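Local structure of indole-3-acetic acid-amido synthetase GH3.15 (Arabidopsis thaliana, 6E1Q) at residues A[195-206]-A[229-240]; A[281-289]-A[312-320]. The protein joins the auxin precursor indole-3-butyric acid to glutamine, and possibly cysteine, through ATP-dependent adenylation, and also conjugates the herbicide 2,4-DB. All blocks are in the same frame, centred on the assembly; numbering follows the deposited sequence.

Interaction 1: A[195-206]-A[229-240]; sequences TQSMYCQLLCGL and FLEDHWPELCSN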
loop_
_atom_site.group_PDB
_atom_site.type_symbol
_atom_site.label_atom_id
_atom_site.label_comp_id
_atom_site.label_asym_id
_atom_site.label_seq_id
_atom_site.Cartn_x
_atom_site.Cartn_y
_atom_site.Cartn_z
ATOM N N THR A 195 13.249 -10.379 13.100
ATOM C CA THR A 195 14.404 -11.052 12.524
ATOM C C THR A 195 14.134 -12.540 12.343
ATOM O O THR A 195 14.471 -13.111 11.300
ATOM C CB THR A 195 15.643 -10.807 13.382
ATOM O OG1 THR A 195 15.931 -9.408 13.382
ATOM C CG2 THR A 195 16.864 -11.557 12.834
ATOM N N GLN A 196 13.509 -13.184 13.337
ATOM C CA GLN A 196 13.173 -14.599 13.197
ATOM C C GLN A 196 12.103 -14.811 12.141
ATOM O O GLN A 196 12.171 -15.764 11.351
ATOM C CB GLN A 196 12.694 -15.177 14.526
ATOM C CG GLN A 196 13.737 -15.150 15.614
ATOM C CD GLN A 196 13.289 -15.910 16.837
ATOM O OE1 GLN A 196 12.914 -17.087 16.758
ATOM N NE2 GLN A 196 13.312 -15.238 17.977
ATOM N N SER A 197 11.098 -13.934 12.116
ATOM C CA SER A 197 9.997 -14.139 11.185
ATOM C C SER A 197 10.458 -13.947 9.739
ATOM O O SER A 197 10.140 -14.768 8.868
ATOM C CB SER A 197 8.837 -13.198 11.526
ATOM O OG SER A 197 9.242 -11.847 11.376
ATOM N N MET A 198 11.213 -12.876 9.459
ATOM C CA MET A 198 11.728 -12.693 8.099
ATOM C C MET A 198 12.652 -13.850 7.702
ATOM O O MET A 198 12.640 -14.309 6.549
ATOM C CB MET A 198 12.466 -11.358 7.994
ATOM C CG MET A 198 13.173 -11.156 6.650
ATOM S SD MET A 198 11.972 -10.906 5.304
ATOM C CE MET A 198 11.612 -9.153 5.539
ATOM N N TYR A 199 13.448 -14.343 8.655
ATOM C CA TYR A 199 14.371 -15.434 8.354
ATOM C C TYR A 199 13.612 -16.702 7.962
ATOM O O TYR A 199 13.923 -17.340 6.949
ATOM C CB TYR A 199 15.302 -15.677 9.556
ATOM C CG TYR A 199 16.394 -16.722 9.304
ATOM C CD1 TYR A 199 16.126 -18.077 9.429
ATOM C CD2 TYR A 199 17.684 -16.341 8.922
ATOM C CE1 TYR A 199 17.118 -19.037 9.198
ATOM C CE2 TYR A 199 18.679 -17.290 8.685
ATOM C CZ TYR A 199 18.387 -18.636 8.824
ATOM O OH TYR A 199 19.359 -19.592 8.597
ATOM N N CYS A 200 12.590 -17.075 8.737
ATOM C CA CYS A 200 11.890 -18.328 8.451
ATOM C C CYS A 200 11.100 -18.242 7.156
ATOM O O CYS A 200 11.034 -19.212 6.389
ATOM C CB CYS A 200 10.966 -18.692 9.610
ATOM S SG CYS A 200 11.883 -19.066 11.132
ATOM N N GLN A 201 10.478 -17.089 6.912
ATOM C CA GLN A 201 9.700 -16.893 5.696
ATOM C C GLN A 201 10.580 -16.961 4.449
ATOM O O GLN A 201 10.179 -17.527 3.426
ATOM C CB GLN A 201 8.966 -15.556 5.825
ATOM C CG GLN A 201 8.825 -14.705 4.606
ATOM C CD GLN A 201 7.697 -13.691 4.787
ATOM O OE1 GLN A 201 6.521 -14.046 4.769
ATOM N NE2 GLN A 201 8.061 -12.432 5.019
ATOM N N LEU A 202 11.789 -16.400 4.513
ATOM C CA LEU A 202 12.692 -16.487 3.367
ATOM C C LEU A 202 13.257 -17.902 3.219
ATOM O O LEU A 202 13.400 -18.413 2.101
ATOM C CB LEU A 202 13.819 -15.453 3.512
ATOM C CG LEU A 202 13.495 -14.026 3.018
ATOM C CD1 LEU A 202 14.575 -13.026 3.459
ATOM C CD2 LEU A 202 13.366 -13.991 1.497
ATOM N N LEU A 203 13.584 -18.556 4.333
ATOM C CA LEU A 203 14.045 -19.940 4.246
ATOM C C LEU A 203 12.986 -20.825 3.585
ATOM O O LEU A 203 13.293 -21.585 2.659
ATOM C CB LEU A 203 14.413 -20.449 5.638
ATOM C CG LEU A 203 14.829 -21.916 5.763
ATOM C CD1 LEU A 203 16.052 -22.131 4.924
ATOM C CD2 LEU A 203 15.162 -22.180 7.211
ATOM N N CYS A 204 11.715 -20.682 3.998
ATOM C CA CYS A 204 10.639 -21.421 3.332
ATOM C C CYS A 204 10.502 -21.038 1.858
ATOM O O CYS A 204 10.319 -21.912 0.990
ATOM C CB CYS A 204 9.319 -21.204 4.064
ATOM S SG CYS A 204 9.335 -22.054 5.678
ATOM N N GLY A 205 10.560 -19.742 1.553
ATOM C CA GLY A 205 10.423 -19.330 0.168
ATOM C C GLY A 205 11.547 -19.856 -0.702
ATOM O O GLY A 205 11.331 -20.230 -1.858
ATOM N N LEU A 206 12.772 -19.870 -0.167
ATOM C CA LEU A 206 13.901 -20.390 -0.941
ATOM C C LEU A 206 13.800 -21.901 -1.109
ATOM O O LEU A 206 14.100 -22.430 -2.182
ATOM C CB LEU A 206 15.232 -20.029 -0.274
ATOM C CG LEU A 206 15.610 -18.547 -0.236
ATOM C CD1 LEU A 206 16.775 -18.370 0.727
ATOM C CD2 LEU A 206 15.988 -18.074 -1.640
ATOM N N PHE A 229 17.414 -8.011 3.814
ATOM C CA PHE A 229 17.642 -9.163 4.682
ATOM C C PHE A 229 18.408 -10.266 3.947
ATOM O O PHE A 229 19.337 -10.868 4.501
ATOM C CB PHE A 229 16.305 -9.681 5.216
ATOM C CG PHE A 229 16.438 -10.576 6.407
ATOM C CD1 PHE A 229 16.638 -11.939 6.245
ATOM C CD2 PHE A 229 16.374 -10.057 7.692
ATOM C CE1 PHE A 229 16.763 -12.777 7.332
ATOM C CE2 PHE A 229 16.503 -10.892 8.803
ATOM C CZ PHE A 229 16.692 -12.254 8.619
ATOM N N LEU A 230 18.043 -10.538 2.694
ATOM C CA LEU A 230 18.752 -11.561 1.927
ATOM C C LEU A 230 20.225 -11.215 1.762
ATOM O O LEU A 230 21.094 -12.089 1.893
ATOM C CB LEU A 230 18.111 -11.728 0.554
ATOM C CG LEU A 230 16.950 -12.691 0.418
ATOM C CD1 LEU A 230 16.330 -12.513 -0.968
ATOM C CD2 LEU A 230 17.401 -14.131 0.668
ATOM N N GLU A 231 20.523 -9.946 1.444
ATOM C CA GLU A 231 21.909 -9.524 1.285
ATOM C C GLU A 231 22.726 -9.845 2.529
ATOM O O GLU A 231 23.894 -10.233 2.428
ATOM C CB GLU A 231 21.987 -8.018 0.983
ATOM C CG GLU A 231 21.591 -7.630 -0.434
ATOM C CD GLU A 231 21.434 -6.110 -0.617
ATOM O OE1 GLU A 231 21.239 -5.393 0.386
ATOM O OE2 GLU A 231 21.489 -5.634 -1.766
ATOM N N ASP A 232 22.131 -9.689 3.712
ATOM C CA ASP A 232 22.879 -9.872 4.949
ATOM C C ASP A 232 22.978 -11.329 5.372
ATOM O O ASP A 232 23.933 -11.692 6.068
ATOM C CB ASP A 232 22.232 -9.084 6.081
ATOM C CG ASP A 232 22.466 -7.588 5.957
ATOM O OD1 ASP A 232 23.391 -7.179 5.219
ATOM O OD2 ASP A 232 21.702 -6.832 6.593
ATOM N N HIS A 233 22.014 -12.173 4.990
ATOM C CA HIS A 233 21.878 -13.481 5.626
ATOM C C HIS A 233 21.824 -14.660 4.671
ATOM O O HIS A 233 21.668 -15.797 5.134
ATOM C CB HIS A 233 20.631 -13.500 6.525
ATOM C CG HIS A 233 20.654 -12.432 7.577
ATOM N ND1 HIS A 233 21.568 -12.430 8.613
ATOM C CD2 HIS A 233 19.901 -11.317 7.738
ATOM C CE1 HIS A 233 21.368 -11.369 9.374
ATOM N NE2 HIS A 233 20.363 -10.675 8.864
ATOM N N TRP A 234 21.956 -14.436 3.367
ATOM C CA TRP A 234 21.856 -15.553 2.436
ATOM C C TRP A 234 22.823 -16.704 2.732
ATOM O O TRP A 234 22.400 -17.862 2.584
ATOM C CB TRP A 234 21.995 -15.055 0.992
ATOM C CG TRP A 234 23.335 -14.535 0.549
ATOM C CD1 TRP A 234 23.711 -13.219 0.455
ATOM C CD2 TRP A 234 24.460 -15.308 0.083
ATOM N NE1 TRP A 234 25.006 -13.127 -0.009
ATOM C CE2 TRP A 234 25.486 -14.391 -0.254
ATOM C CE3 TRP A 234 24.697 -16.685 -0.082
ATOM C CZ2 TRP A 234 26.723 -14.800 -0.743
ATOM C CZ3 TRP A 234 25.940 -17.098 -0.561
ATOM C CH2 TRP A 234 26.939 -16.154 -0.888
ATOM N N PRO A 235 24.069 -16.494 3.195
ATOM C CA PRO A 235 24.933 -17.677 3.404
ATOM C C PRO A 235 24.430 -18.566 4.512
ATOM O O PRO A 235 24.495 -19.800 4.389
ATOM C CB PRO A 235 26.315 -17.080 3.727
ATOM C CG PRO A 235 26.237 -15.675 3.173
ATOM C CD PRO A 235 24.823 -15.245 3.417
ATOM N N GLU A 236 23.913 -17.974 5.589
ATOM C CA GLU A 236 23.366 -18.793 6.663
ATOM C C GLU A 236 22.095 -19.507 6.220
ATOM O O GLU A 236 21.902 -20.690 6.531
ATOM C CB GLU A 236 23.091 -17.934 7.890
ATOM C CG GLU A 236 22.595 -18.736 9.059
ATOM C CD GLU A 236 22.349 -17.885 10.287
ATOM O OE1 GLU A 236 21.946 -18.459 11.317
ATOM O OE2 GLU A 236 22.554 -16.650 10.227
ATOM N N LEU A 237 21.208 -18.808 5.502
ATOM C CA LEU A 237 20.027 -19.472 4.948
ATOM C C LEU A 237 20.418 -20.684 4.109
ATOM O O LEU A 237 19.805 -21.755 4.213
ATOM C CB LEU A 237 19.215 -18.491 4.100
ATOM C CG LEU A 237 18.497 -17.425 4.923
ATOM C CD1 LEU A 237 18.193 -16.229 4.017
ATOM C CD2 LEU A 237 17.207 -18.012 5.516
ATOM N N CYS A 238 21.420 -20.515 3.242
ATOM C CA CYS A 238 21.830 -21.608 2.374
ATOM C C CYS A 238 22.450 -22.737 3.180
ATOM O O CYS A 238 22.245 -23.918 2.874
ATOM C CB CYS A 238 22.800 -21.089 1.322
ATOM S SG CYS A 238 21.978 -20.031 0.116
ATOM N N SER A 239 23.196 -22.386 4.226
ATOM C CA SER A 239 23.784 -23.396 5.088
ATOM C C SER A 239 22.696 -24.256 5.735
ATOM O O SER A 239 22.816 -25.488 5.791
ATOM C CB SER A 239 24.676 -22.704 6.126
ATOM O OG SER A 239 24.809 -23.504 7.273
ATOM N N ASN A 240 21.605 -23.627 6.190
ATOM C CA ASN A 240 20.473 -24.383 6.725
ATOM C C ASN A 240 19.908 -25.339 5.685
ATOM O O ASN A 240 19.540 -26.475 6.008
ATOM C CB ASN A 240 19.358 -23.444 7.189
ATOM C CG ASN A 240 19.638 -22.794 8.538
ATOM O OD1 ASN A 240 18.723 -22.232 9.140
ATOM N ND2 ASN A 240 20.896 -22.844 9.012
#
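Y199 and F229 are the two bumps of this crossing, a knobs-into-holes packing of helices 194-207 and 220-243 within the GH3 family N-terminal domain. The short axes pass 10.2 Å apart at -59°, and each ring drops into a four-residue hollow of the opposite helix. F229 sits among T195, M198, L202 and Y199. Its CG stands anti to the backbone N (chi1 -163°), which swings the ring across to helix 194-207. There M198 CG lies over one face, 3.3 Å from F229 CG, a CH-pi contact; M198 SD lies farther off and oblique, in a Met-aromatic contact. H233 CD2 of the ring's own helix sits over the centre of the opposite face, so the F229 ring is sandwiched between M198 and H233. L202 CD1 comes in obliquely, 3.6 Å from F229 CD1, and then meets L230.

The reciprocal hollow, lined by F229, E236, L237 and N240, takes Y199. L237 CD2 stands over the middle of the tyrosine ring, 3.6 Å from its centroid, while L203 CB lies 3.7 Å from the same methyl, L237 CD2. W249 adds an edge-to-face ring contact to Y199. Two polar side chains rim this hollow: E236 lays CG against the hydroxyl while its OE1 bonds to S247 and W249, and N240 ND2 also bonds to S247. The hydrogen bond at the rim of the hollow runs from Y199 OH to N240 OD1, 2.8 Å. With an alanine in place of this tyrosine, the hollow around L237 CD2 would probably be left partly unfilled and N240 OD1 would lose its phenolic donor. That donor, Y199 OH, stands 74° out of the carbonyl plane of N240.

Interaction 2: A[281-289]-A[312-320]; sequences TSWEAILKR and LEFYSGGLP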
loop_
_atom_site.group_PDB
_atom_site.type_symbol
_atom_site.label_atom_id
_atom_site.label_comp_id
_atom_site.label_asym_id
_atom_site.label_seq_id
_atom_site.Cartn_x
_atom_site.Cartn_y
_atom_site.Cartn_z
ATOM N N THR A 281 28.256 -10.408 -7.962
ATOM C CA THR A 281 28.498 -9.028 -7.523
ATOM C C THR A 281 27.255 -8.163 -7.655
ATOM O O THR A 281 26.858 -7.472 -6.710
ATOM C CB THR A 281 29.627 -8.394 -8.336
ATOM O OG1 THR A 281 30.649 -9.366 -8.578
ATOM C CG2 THR A 281 30.190 -7.208 -7.587
ATOM N N SER A 282 26.659 -8.143 -8.834
ATOM C CA SER A 282 25.448 -7.371 -9.059
ATOM C C SER A 282 24.229 -8.189 -8.652
ATOM O O SER A 282 24.057 -9.327 -9.102
ATOM C CB SER A 282 25.338 -6.967 -10.527
ATOM O OG SER A 282 24.163 -6.206 -10.726
ATOM N N TRP A 283 23.372 -7.601 -7.826
ATOM C CA TRP A 283 22.100 -8.219 -7.499
ATOM C C TRP A 283 20.993 -7.808 -8.463
ATOM O O TRP A 283 19.805 -7.973 -8.143
ATOM C CB TRP A 283 21.727 -7.912 -6.046
ATOM C CG TRP A 283 22.349 -8.937 -5.129
ATOM C CD1 TRP A 283 23.602 -9.468 -5.235
ATOM C CD2 TRP A 283 21.733 -9.587 -4.012
ATOM N NE1 TRP A 283 23.809 -10.395 -4.245
ATOM C CE2 TRP A 283 22.678 -10.486 -3.479
ATOM C CE3 TRP A 283 20.486 -9.483 -3.400
ATOM C CZ2 TRP A 283 22.411 -11.275 -2.366
ATOM C CZ3 TRP A 283 20.222 -10.277 -2.296
ATOM C CH2 TRP A 283 21.177 -11.160 -1.793
ATOM N N GLU A 284 21.358 -7.286 -9.635
ATOM C CA GLU A 284 20.370 -7.053 -10.675
ATOM C C GLU A 284 19.649 -8.358 -10.983
ATOM O O GLU A 284 20.274 -9.420 -11.068
ATOM C CB GLU A 284 21.028 -6.499 -11.947
ATOM C CG GLU A 284 20.015 -6.292 -13.079
ATOM C CD GLU A 284 20.617 -5.714 -14.343
ATOM O OE1 GLU A 284 19.863 -5.503 -15.312
ATOM O OE2 GLU A 284 21.836 -5.459 -14.370
ATOM N N ALA A 285 18.325 -8.283 -11.108
ATOM C CA ALA A 285 17.481 -9.430 -11.434
ATOM C C ALA A 285 17.482 -10.517 -10.353
ATOM O O ALA A 285 17.014 -11.635 -10.613
ATOM C CB ALA A 285 17.892 -10.048 -12.783
ATOM N N ILE A 286 17.982 -10.226 -9.144
ATOM C CA ILE A 286 18.048 -11.242 -8.086
ATOM C C ILE A 286 16.685 -11.893 -7.833
ATOM O O ILE A 286 16.611 -13.087 -7.516
ATOM C CB ILE A 286 18.615 -10.620 -6.792
ATOM C CG1 ILE A 286 18.898 -11.710 -5.744
ATOM C CG2 ILE A 286 17.656 -9.584 -6.234
ATOM C CD1 ILE A 286 19.937 -12.754 -6.205
ATOM N N LEU A 287 15.583 -11.136 -7.965
ATOM C CA LEU A 287 14.280 -11.729 -7.653
ATOM C C LEU A 287 13.921 -12.817 -8.651
ATOM O O LEU A 287 13.446 -13.890 -8.261
ATOM C CB LEU A 287 13.186 -10.670 -7.614
ATOM C CG LEU A 287 13.267 -9.732 -6.410
ATOM C CD1 LEU A 287 12.080 -8.743 -6.442
ATOM C CD2 LEU A 287 13.303 -10.542 -5.101
ATOM N N LYS A 288 14.156 -12.566 -9.942
ATOM C CA LYS A 288 13.924 -13.609 -10.930
ATOM C C LYS A 288 14.925 -14.739 -10.782
ATOM O O LYS A 288 14.586 -15.906 -11.001
ATOM C CB LYS A 288 13.995 -13.050 -12.351
ATOM C CG LYS A 288 13.202 -13.901 -13.342
ATOM C CD LYS A 288 13.922 -14.058 -14.658
ATOM C CE LYS A 288 12.919 -14.273 -15.790
ATOM N NZ LYS A 288 11.835 -15.242 -15.426
ATOM N N ARG A 289 16.174 -14.418 -10.451
ATOM C CA ARG A 289 17.167 -15.481 -10.354
ATOM C C ARG A 289 16.880 -16.394 -9.169
ATOM O O ARG A 289 17.092 -17.606 -9.254
ATOM C CB ARG A 289 18.574 -14.882 -10.280
ATOM C CG ARG A 289 18.904 -14.142 -11.558
ATOM C CD ARG A 289 20.345 -13.750 -11.667
ATOM N NE ARG A 289 20.661 -12.554 -10.894
ATOM C CZ ARG A 289 21.393 -12.563 -9.783
ATOM N NH1 ARG A 289 21.868 -13.714 -9.306
ATOM N NH2 ARG A 289 21.654 -11.423 -9.151
ATOM N N LEU A 312 12.804 -1.440 -7.972
ATOM C CA LEU A 312 12.215 -2.773 -7.961
ATOM C C LEU A 312 12.368 -3.441 -9.323
ATOM O O LEU A 312 12.614 -4.652 -9.404
ATOM C CB LEU A 312 10.746 -2.695 -7.541
ATOM C CG LEU A 312 9.945 -3.990 -7.451
ATOM C CD1 LEU A 312 10.657 -4.988 -6.532
ATOM C CD2 LEU A 312 8.514 -3.721 -6.968
ATOM N N GLU A 313 12.269 -2.663 -10.408
ATOM C CA GLU A 313 12.485 -3.246 -11.730
ATOM C C GLU A 313 13.926 -3.719 -11.883
ATOM O O GLU A 313 14.185 -4.741 -12.521
ATOM C CB GLU A 313 12.128 -2.237 -12.828
ATOM C CG GLU A 313 10.622 -1.941 -12.904
ATOM C CD GLU A 313 10.226 -1.029 -14.068
ATOM O OE1 GLU A 313 11.087 -0.271 -14.564
ATOM O OE2 GLU A 313 9.037 -1.053 -14.468
ATOM N N PHE A 314 14.875 -2.980 -11.311
ATOM C CA PHE A 314 16.269 -3.414 -11.319
ATOM C C PHE A 314 16.420 -4.798 -10.685
ATOM O O PHE A 314 17.119 -5.670 -11.218
ATOM C CB PHE A 314 17.123 -2.382 -10.583
ATOM C CG PHE A 314 18.543 -2.818 -10.344
ATOM C CD1 PHE A 314 19.462 -2.817 -11.372
ATOM C CD2 PHE A 314 18.953 -3.238 -9.085
ATOM C CE1 PHE A 314 20.778 -3.212 -11.151
ATOM C CE2 PHE A 314 20.247 -3.626 -8.865
ATOM C CZ PHE A 314 21.168 -3.607 -9.910
ATOM N N TYR A 315 15.770 -5.019 -9.546
ATOM C CA TYR A 315 15.822 -6.326 -8.896
ATOM C C TYR A 315 14.944 -7.376 -9.572
ATOM O O TYR A 315 15.094 -8.560 -9.269
ATOM C CB TYR A 315 15.398 -6.195 -7.430
ATOM C CG TYR A 315 16.398 -5.447 -6.585
ATOM C CD1 TYR A 315 17.732 -5.835 -6.544
ATOM C CD2 TYR A 315 16.017 -4.329 -5.854
ATOM C CE1 TYR A 315 18.658 -5.134 -5.766
ATOM C CE2 TYR A 315 16.932 -3.633 -5.079
ATOM C CZ TYR A 315 18.242 -4.028 -5.045
ATOM O OH TYR A 315 19.141 -3.324 -4.274
ATOM N N SER A 316 14.047 -6.976 -10.480
ATOM C CA SER A 316 13.003 -7.865 -10.971
ATOM C C SER A 316 13.452 -8.745 -12.124
ATOM O O SER A 316 12.833 -9.788 -12.359
ATOM C CB SER A 316 11.791 -7.059 -11.435
ATOM O OG SER A 316 11.981 -6.624 -12.781
ATOM N N GLY A 317 14.474 -8.334 -12.868
ATOM C CA GLY A 317 14.882 -9.111 -14.026
ATOM C C GLY A 317 13.799 -9.278 -15.065
ATOM O O GLY A 317 13.732 -10.321 -15.731
ATOM N N GLY A 318 12.932 -8.281 -15.212
ATOM C CA GLY A 318 11.897 -8.339 -16.224
ATOM C C GLY A 318 10.590 -8.970 -15.787
ATOM O O GLY A 318 9.631 -8.962 -16.569
ATOM N N LEU A 319 10.512 -9.544 -14.590
ATOM C CA LEU A 319 9.202 -9.954 -14.096
ATOM C C LEU A 319 8.286 -8.733 -14.072
ATOM O O LEU A 319 8.688 -7.676 -13.564
ATOM C CB LEU A 319 9.287 -10.555 -12.704
ATOM C CG LEU A 319 10.081 -11.854 -12.627
ATOM C CD1 LEU A 319 10.164 -12.322 -11.190
ATOM C CD2 LEU A 319 9.410 -12.876 -13.507
ATOM N N PRO A 320 7.085 -8.813 -14.639
ATOM C CA PRO A 320 6.221 -7.631 -14.650
ATOM C C PRO A 320 5.758 -7.296 -13.240
ATOM O O PRO A 320 5.419 -8.178 -12.447
ATOM C CB PRO A 320 5.060 -8.040 -15.566
ATOM C CG PRO A 320 5.069 -9.521 -15.575
ATOM C CD PRO A 320 6.489 -9.952 -15.367
#
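A285 and G317 bring their CA atoms within 3.7 Å of each other, a backbone approach that depends on the absence of a side chain at G317. A beta carbon on G317 would point toward 281-289 and collide with A285 CB, which already lies 3.4 Å from G317 CA; the positive phi of 60° also favours glycine. Here one helix starts against the finish of another: A285 is the N-cap residue of helix 286-290, and G317 is the first residue after helix 309-316 to leave helical angles.

Two main-chain hydrogen bonds join these ends. A285 N donates to F314 O at 2.9 Å, in the carbonyl plane, and L287 N donates to Y315 O at 2.9 Å with a C=O...N angle of 167°. Beside them, F314 points CG anti to its own N (chi1 171°), a setting that carries the ring over to E284. E284 CA lies over one face as a CH-pi contact, offset toward the rim, and E284 CB reaches 3.4 Å from F314 CE1. The Y315 ring turns its edge to W283 O, 3.4 Å from Y315 CD1, as I286 CG2 approaches obliquely. At the far end the aliphatic part of K288 crosses L319, with K288 CG 3.8 Å from L319 CG.

R289 turns its NE/NH2 side to E284 O, which lies in the guanidinium plane and accepts from both nitrogens, tying the W283-I286 type II turn to the new helix; R289 also forms a salt bridge with E277. The two helix ends therefore meet through main-chain groups: amides at the start of one helix satisfy carbonyls at the end of the other, and side chains of F314, Y315 and L287 pack beside that polar seam.

In the fold
From the N terminus, helix 194-207 comes first; the chain then runs through strand 212-217 and returns along helix 220-243, where interaction 1 closes that loop. After helices 253-258 and 268-278 it enters 281-289, passes strand 297-298 and closes a second loop at 312-320, the end of helix 309-316 and the turn after it. The two loops are in series, neither nested nor crossed, with centres 18 Å apart. Helix 220-243 links them: W283 of interaction 2 packs against L230, E231 and W234, its CZ3 lying 3.5 Å from E231 CG. Together the contacts tie helices 194-207, 220-243, 286-290 and 309-316 together and, through L287, S316 and L319 on I297, to strand 297-298.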